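Local coordinates for uncharacterized protein (Xanthomonas campestris pv. campestris, PDB 3HIU), which is of unknown function but adopts a ferritin-like four-helix bundle of the DUF892 family and carries a bound sodium ion, at residues Lys39-Gln44 with Ile138-Trp143; Ser110-Val115 with Asp132-Glu137. One frame throughout, in Å; residues are numbered along the deposited sequence. Where two conformers were deposited one is given.

Both contacts join antiparallel helices of a ferritin-like bundle, and both use helix 124-159. In chain order helix 36-62 comes first, then helix 94-120, then helix 124-159. Contact 1 ties the first of these to the last; contact 2, 110-115 with 132-137, falls within that span and joins the last two. On helix 124-159 the segments 132-137 and 138-143 run straight on from one another; the contact centres lie about 16 Å apart, one further along this helix and against a different partner. Measured to the nearest side-chain atom, the sodium ion is about 3 Å from Glu-137 and about 7 Å from Met-140. Helix 124-159 thus helps tie the bundle around its polar interior.

Contact 1. Residues Lys39-Gln44 with Ile138-Trp143; sequences KRRIEQ and IEMAEW. With EDO (1,2-ethanediol), chain N.
Arg-41 lays its aliphatic stem over the indole of Trp-143 and turns a face of its guanidinium to the selenium of Met-140, a selenomethionine. Its CG stands 3.3 Å from the centroid of the Trp-143 five-membered ring, only 8° off the ring normal, a CH-pi contact. The bend comes at chi2, -13°, nearly eclipsed, which folds the chain beyond CG back on itself. The guanidinium ends up almost perpendicular to the indole, the two planes 88° apart. Met-140 SE lies over one guanidinium face, 3.4 Å from Arg-41 NE, and Gln-44 NE2 over the opposite face, both toward the rim. Glu-48, one helical turn beyond Gln-44, takes Arg-41 NH1 in a salt bridge and Gln-44 NE2 in a hydrogen bond, holding the two side by side. In the conformer given, Arg-41 NH2 makes a long, weak salt bridge (3.5 Å) to Glu-139 OE1 at the guanidinium edge; a second conformer of Glu-139 makes it doubtful as a fixed contact. Beyond the selenium, Met-140 CE meets Ile-42 CD1 at 3.3 Å, tighter than usual for two carbons. On another side of helix 36-62, Lys-39 NZ and Glu-43 OE1 each hydrogen-bond a 1,2-ethanediol, probably from the crystallisation liquor. Trp-143 also stacks with His-147 along its own helix. The axes are 11.4 Å apart, a distance bridged by long side chains. The charge of Arg-41 is met mainly within its own helix, so the hold across comes chiefly from stem on indole and selenium on guanidinium.

Contact 2. Residues Ser110-Val115 with Asp132-Glu137; sequences SYRALV and DILQQE
Segments 110-115 and 132-137 run antiparallel at 159°, their axes 9.2 Å apart, and the backbones come nearest at Tyr-111 and Leu-134, whose CA atoms are 5.7 Å apart. They belong to helices 94-120 and 124-159, consecutive helices of the bundle. Ile-133 puts its CG2 methyl over one face of the Tyr-111 ring, 3.4 Å from the centroid and displaced toward the phenol end, a CH-pi contact. The methyl's nearest ring atom is Tyr-111 CZ, 3.2 Å from CG2. Ile-133 chi1 of -68° puts CG1 beside the backbone N and leaves CG2 anti to it, the branch that reaches the ring. Looser contacts flank the CH-pi contact: Tyr-111 CB lies 4.0 Å from Leu-134 CB, and Arg-112 CG lies 4.0 Å from Leu-134 CD2. The guanidinium of Arg-112 leaves for the second subunit, where NH2 hydrogen-bonds Gln-148 OE1 of that chain. Glu-137 brings its CG obliquely toward the tyrosine ring. No hydrogen bond links the segments; apolar packing joins them beside a polar cluster, where the Glu-137 carboxylate is hydrogen-bonded to His-45 and lies near Glu-104, Glu-107 and the sodium ion, reminiscent of a ferritin-type metal site, though any physiological metal role is unproven.

Contact 1. Residues Lys39-Gln44 with Ile138-Trp143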
loop_
_atom_site.group_PDB
_atom_site.type_symbol
_atom_site.label_atom_id
_atom_site.label_comp_id
_atom_site.label_asym_id
_atom_site.label_seq_id
_atom_site.Cartn_x
_atom_site.Cartn_y
_atom_site.Cartn_z
ATOM N N LYS B 39 5.778 -10.673 15.193
ATOM C CA LYS B 39 6.571 -11.738 14.596
ATOM C C LYS B 39 5.753 -13.010 14.410
ATOM O O LYS B 39 5.756 -13.619 13.331
ATOM C CB LYS B 39 7.805 -12.013 15.467
ATOM C CG LYS B 39 8.657 -13.194 15.040
ATOM C CD LYS B 39 9.788 -13.409 16.029
ATOM C CE LYS B 39 10.985 -14.072 15.367
ATOM N NZ LYS B 39 12.167 -14.082 16.272
ATOM N N ARG B 40 5.058 -13.409 15.471
ATOM C CA ARG B 40 4.177 -14.567 15.437
ATOM C C ARG B 40 3.202 -14.442 14.256
ATOM O O ARG B 40 2.925 -15.423 13.558
ATOM C CB ARG B 40 3.393 -14.667 16.754
ATOM C CG ARG B 40 2.751 -16.023 17.022
ATOM C CD ARG B 40 1.343 -15.902 17.635
ATOM N NE ARG B 40 1.330 -15.359 18.993
ATOM C CZ ARG B 40 0.340 -15.557 19.859
ATOM N NH1 ARG B 40 -0.706 -16.298 19.511
ATOM N NH2 ARG B 40 0.399 -15.030 21.077
ATOM N N ARG B 41 2.690 -13.233 14.030
ATOM C CA ARG B 41 1.694 -13.017 12.986
ATOM C C ARG B 41 2.290 -13.184 11.583
ATOM O O ARG B 41 1.768 -13.916 10.745
ATOM C CB ARG B 41 1.043 -11.634 13.129
ATOM C CG ARG B 41 -0.404 -11.600 12.630
ATOM C CD ARG B 41 -0.723 -12.864 11.834
ATOM N NE ARG B 41 -1.894 -12.746 10.966
ATOM C CZ ARG B 41 -2.116 -13.525 9.910
ATOM N NH1 ARG B 41 -1.250 -14.474 9.581
ATOM N NH2 ARG B 41 -3.202 -13.352 9.174
ATOM N N ILE B 42 3.390 -12.498 11.331
ATOM C CA ILE B 42 4.014 -12.552 10.027
ATOM C C ILE B 42 4.369 -13.993 9.637
ATOM O O ILE B 42 4.166 -14.400 8.490
ATOM C CB ILE B 42 5.240 -11.651 9.995
ATOM C CG1 ILE B 42 4.824 -10.222 10.326
ATOM C CG2 ILE B 42 5.902 -11.709 8.639
ATOM C CD1 ILE B 42 3.990 -9.584 9.240
ATOM N N GLU B 43 4.880 -14.764 10.595
ATOM C CA GLU B 43 5.230 -16.175 10.361
ATOM C C GLU B 43 4.035 -16.966 9.822
ATOM O O GLU B 43 4.151 -17.706 8.845
ATOM C CB GLU B 43 5.776 -16.830 11.647
ATOM C CG GLU B 43 7.270 -16.590 11.897
ATOM C CD GLU B 43 7.716 -16.808 13.358
ATOM O OE1 GLU B 43 6.980 -17.422 14.170
ATOM O OE2 GLU B 43 8.831 -16.354 13.693
ATOM N N GLN B 44 2.887 -16.785 10.466
ATOM C CA GLN B 44 1.638 -17.407 10.048
ATOM C C GLN B 44 1.229 -16.978 8.648
ATOM O O GLN B 44 0.609 -17.752 7.914
ATOM C CB GLN B 44 0.529 -17.047 11.032
ATOM C CG GLN B 44 -0.863 -17.490 10.611
ATOM C CD GLN B 44 -1.927 -17.002 11.577
ATOM O OE1 GLN B 44 -1.612 -16.428 12.623
ATOM N NE2 GLN B 44 -3.191 -17.223 11.232
ATOM N N ILE B 138 -7.138 -8.580 3.776
ATOM C CA ILE B 138 -7.889 -7.671 4.630
ATOM C C ILE B 138 -7.678 -7.997 6.100
ATOM O O ILE B 138 -7.364 -7.117 6.903
ATOM C CB ILE B 138 -9.370 -7.707 4.298
ATOM C CG1 ILE B 138 -9.620 -6.911 3.009
ATOM C CG2 ILE B 138 -10.173 -7.139 5.458
ATOM C CD1 ILE B 138 -10.994 -7.091 2.411
ATOM N N GLU B 139 -7.850 -9.269 6.443
ATOM C CA GLU B 139 -7.604 -9.753 7.797
ATOM C C GLU B 139 -6.211 -9.329 8.279
ATOM O O GLU B 139 -6.045 -8.795 9.380
ATOM C CB GLU B 139 -7.735 -11.284 7.821
ATOM C CG GLU B 139 -8.154 -11.890 9.159
ATOM C CD GLU B 139 -6.990 -12.466 9.945
ATOM O OE1 GLU B 139 -6.043 -11.717 10.262
ATOM O OE2 GLU B 139 -7.033 -13.672 10.262
HETATM N N MSE B 140 -5.204 -9.572 7.436
HETATM C CA MSE B 140 -3.803 -9.306 7.790
HETATM C C MSE B 140 -3.511 -7.810 7.923
HETATM O O MSE B 140 -2.880 -7.366 8.888
HETATM C CB MSE B 140 -2.878 -9.940 6.749
HETATM C CG MSE B 140 -1.377 -9.749 7.001
HETATM SE SE MSE B 140 -0.718 -10.453 8.706
HETATM C CE MSE B 140 1.099 -10.856 8.177
ATOM N N ALA B 141 -3.981 -7.048 6.938
ATOM C CA ALA B 141 -3.813 -5.604 6.923
ATOM C C ALA B 141 -4.414 -5.019 8.190
ATOM O O ALA B 141 -3.832 -4.120 8.821
ATOM C CB ALA B 141 -4.490 -5.015 5.684
ATOM N N GLU B 142 -5.587 -5.538 8.557
ATOM C CA GLU B 142 -6.246 -5.145 9.794
ATOM C C GLU B 142 -5.394 -5.450 11.016
ATOM O O GLU B 142 -5.367 -4.680 11.973
ATOM C CB GLU B 142 -7.589 -5.849 9.931
ATOM C CG GLU B 142 -8.748 -5.081 9.351
ATOM C CD GLU B 142 -10.079 -5.586 9.864
ATOM O OE1 GLU B 142 -11.089 -5.443 9.140
ATOM O OE2 GLU B 142 -10.114 -6.130 10.992
ATOM N N TRP B 143 -4.696 -6.577 10.988
ATOM C CA TRP B 143 -3.875 -6.949 12.130
ATOM C C TRP B 143 -2.786 -5.913 12.397
ATOM O O TRP B 143 -2.528 -5.551 13.541
ATOM C CB TRP B 143 -3.257 -8.334 11.939
ATOM C CG TRP B 143 -2.708 -8.906 13.223
ATOM C CD1 TRP B 143 -3.316 -9.824 14.040
ATOM C CD2 TRP B 143 -1.450 -8.585 13.849
ATOM N NE1 TRP B 143 -2.512 -10.097 15.123
ATOM C CE2 TRP B 143 -1.366 -9.354 15.030
ATOM C CE3 TRP B 143 -0.393 -7.731 13.518
ATOM C CZ2 TRP B 143 -0.261 -9.287 15.884
ATOM C CZ3 TRP B 143 0.702 -7.672 14.366
ATOM C CH2 TRP B 143 0.757 -8.444 15.535
HETATM C C1 EDO N . 9.738 -16.778 16.548
HETATM O O1 EDO N . 8.550 -17.582 16.529
HETATM C C2 EDO N . 10.492 -16.956 17.853
HETATM O O2 EDO N . 11.024 -15.683 18.201
#

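Contact 2. Residues Ser110-Val115 with Asp132-Glu137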
loop_
_atom_site.group_PDB
_atom_site.type_symbol
_atom_site.label_atom_id
_atom_site.label_comp_id
_atom_site.label_asym_id
_atom_site.label_seq_id
_atom_site.Cartn_x
_atom_site.Cartn_y
_atom_site.Cartn_z
ATOM N N SER B 110 -5.455 -5.535 -5.993
ATOM C CA SER B 110 -5.234 -6.486 -7.082
ATOM C C SER B 110 -6.238 -7.630 -7.085
ATOM O O SER B 110 -6.778 -8.002 -8.129
ATOM C CB SER B 110 -3.828 -7.061 -7.004
ATOM O OG SER B 110 -2.905 -6.019 -6.794
ATOM N N TYR B 111 -6.484 -8.192 -5.910
ATOM C CA TYR B 111 -7.387 -9.317 -5.813
ATOM C C TYR B 111 -8.843 -8.903 -6.029
ATOM O O TYR B 111 -9.622 -9.656 -6.608
ATOM C CB TYR B 111 -7.180 -10.049 -4.490
ATOM C CG TYR B 111 -5.951 -10.935 -4.498
ATOM C CD1 TYR B 111 -5.892 -12.048 -5.322
ATOM C CD2 TYR B 111 -4.853 -10.660 -3.685
ATOM C CE1 TYR B 111 -4.781 -12.873 -5.341
ATOM C CE2 TYR B 111 -3.724 -11.480 -3.694
ATOM C CZ TYR B 111 -3.698 -12.590 -4.527
ATOM O OH TYR B 111 -2.601 -13.427 -4.560
ATOM N N ARG B 112 -9.216 -7.707 -5.582
ATOM C CA ARG B 112 -10.538 -7.193 -5.911
ATOM C C ARG B 112 -10.701 -7.173 -7.421
ATOM O O ARG B 112 -11.705 -7.634 -7.937
ATOM C CB ARG B 112 -10.756 -5.787 -5.358
ATOM C CG ARG B 112 -10.866 -5.706 -3.843
ATOM C CD ARG B 112 -11.085 -4.263 -3.369
ATOM N NE ARG B 112 -12.502 -3.932 -3.222
ATOM C CZ ARG B 112 -13.159 -3.043 -3.962
ATOM N NH1 ARG B 112 -14.443 -2.829 -3.742
ATOM N NH2 ARG B 112 -12.544 -2.359 -4.913
ATOM N N ALA B 113 -9.705 -6.637 -8.129
ATOM C CA ALA B 113 -9.768 -6.527 -9.585
ATOM C C ALA B 113 -9.616 -7.883 -10.279
ATOM O O ALA B 113 -9.976 -8.024 -11.444
ATOM C CB ALA B 113 -8.750 -5.526 -10.102
ATOM N N LEU B 114 -9.095 -8.879 -9.566
ATOM C CA LEU B 114 -9.095 -10.253 -10.071
ATOM C C LEU B 114 -10.481 -10.896 -10.013
ATOM O O LEU B 114 -10.900 -11.588 -10.941
ATOM C CB LEU B 114 -8.090 -11.125 -9.327
ATOM C CG LEU B 114 -6.889 -11.489 -10.193
ATOM C CD1 LEU B 114 -5.730 -11.926 -9.318
ATOM C CD2 LEU B 114 -7.285 -12.578 -11.172
ATOM N N VAL B 115 -11.188 -10.672 -8.917
ATOM C CA VAL B 115 -12.559 -11.142 -8.802
ATOM C C VAL B 115 -13.424 -10.607 -9.948
ATOM O O VAL B 115 -14.402 -11.242 -10.346
ATOM C CB VAL B 115 -13.164 -10.726 -7.457
ATOM C CG1 VAL B 115 -14.573 -11.271 -7.318
ATOM C CG2 VAL B 115 -12.282 -11.220 -6.315
ATOM N N ASP B 132 -11.209 -15.273 -1.498
ATOM C CA ASP B 132 -10.758 -15.894 -0.262
ATOM C C ASP B 132 -9.361 -15.405 0.086
ATOM O O ASP B 132 -9.085 -15.082 1.243
ATOM C CB ASP B 132 -10.824 -17.422 -0.347
ATOM C CG ASP B 132 -12.246 -17.948 -0.232
ATOM O OD1 ASP B 132 -13.034 -17.359 0.540
ATOM O OD2 ASP B 132 -12.583 -18.945 -0.911
ATOM N N ILE B 133 -8.486 -15.335 -0.915
ATOM C CA ILE B 133 -7.183 -14.705 -0.726
ATOM C C ILE B 133 -7.374 -13.249 -0.287
ATOM O O ILE B 133 -6.675 -12.749 0.596
ATOM C CB ILE B 133 -6.319 -14.767 -2.015
ATOM C CG1 ILE B 133 -5.902 -16.211 -2.311
ATOM C CG2 ILE B 133 -5.082 -13.861 -1.891
ATOM C CD1 ILE B 133 -5.283 -16.406 -3.691
ATOM N N LEU B 134 -8.338 -12.575 -0.906
ATOM C CA LEU B 134 -8.639 -11.179 -0.583
ATOM C C LEU B 134 -8.961 -10.963 0.898
ATOM O O LEU B 134 -8.440 -10.045 1.517
ATOM C CB LEU B 134 -9.792 -10.667 -1.460
ATOM C CG LEU B 134 -10.501 -9.395 -0.978
ATOM C CD1 LEU B 134 -9.529 -8.219 -0.870
ATOM C CD2 LEU B 134 -11.652 -9.066 -1.910
ATOM N N GLN B 135 -9.820 -11.819 1.449
ATOM C CA GLN B 135 -10.263 -11.712 2.842
ATOM C C GLN B 135 -9.090 -11.884 3.810
ATOM O O GLN B 135 -9.069 -11.283 4.885
ATOM C CB GLN B 135 -11.366 -12.739 3.148
ATOM C CG GLN B 135 -12.619 -12.163 3.842
ATOM C CD GLN B 135 -12.503 -12.048 5.367
ATOM O OE1 GLN B 135 -11.863 -12.873 6.026
ATOM N NE2 GLN B 135 -13.145 -11.028 5.931
ATOM N N GLN B 136 -8.115 -12.700 3.412
ATOM C CA GLN B 136 -6.904 -12.897 4.207
ATOM C C GLN B 136 -6.006 -11.659 4.213
ATOM O O GLN B 136 -5.347 -11.364 5.216
ATOM C CB GLN B 136 -6.113 -14.105 3.692
ATOM C CG GLN B 136 -6.917 -15.396 3.575
ATOM C CD GLN B 136 -6.054 -16.582 3.159
ATOM O OE1 GLN B 136 -5.034 -16.419 2.484
ATOM N NE2 GLN B 136 -6.459 -17.780 3.561
ATOM N N GLU B 137 -5.968 -10.944 3.087
ATOM C CA GLU B 137 -5.169 -9.721 2.988
ATOM C C GLU B 137 -5.813 -8.654 3.852
ATOM O O GLU B 137 -5.138 -7.938 4.595
ATOM C CB GLU B 137 -5.050 -9.251 1.534
ATOM C CG GLU B 137 -4.529 -10.311 0.582
ATOM C CD GLU B 137 -3.406 -11.125 1.186
ATOM O OE1 GLU B 137 -2.571 -10.568 1.925
ATOM O OE2 GLU B 137 -3.351 -12.334 0.922
#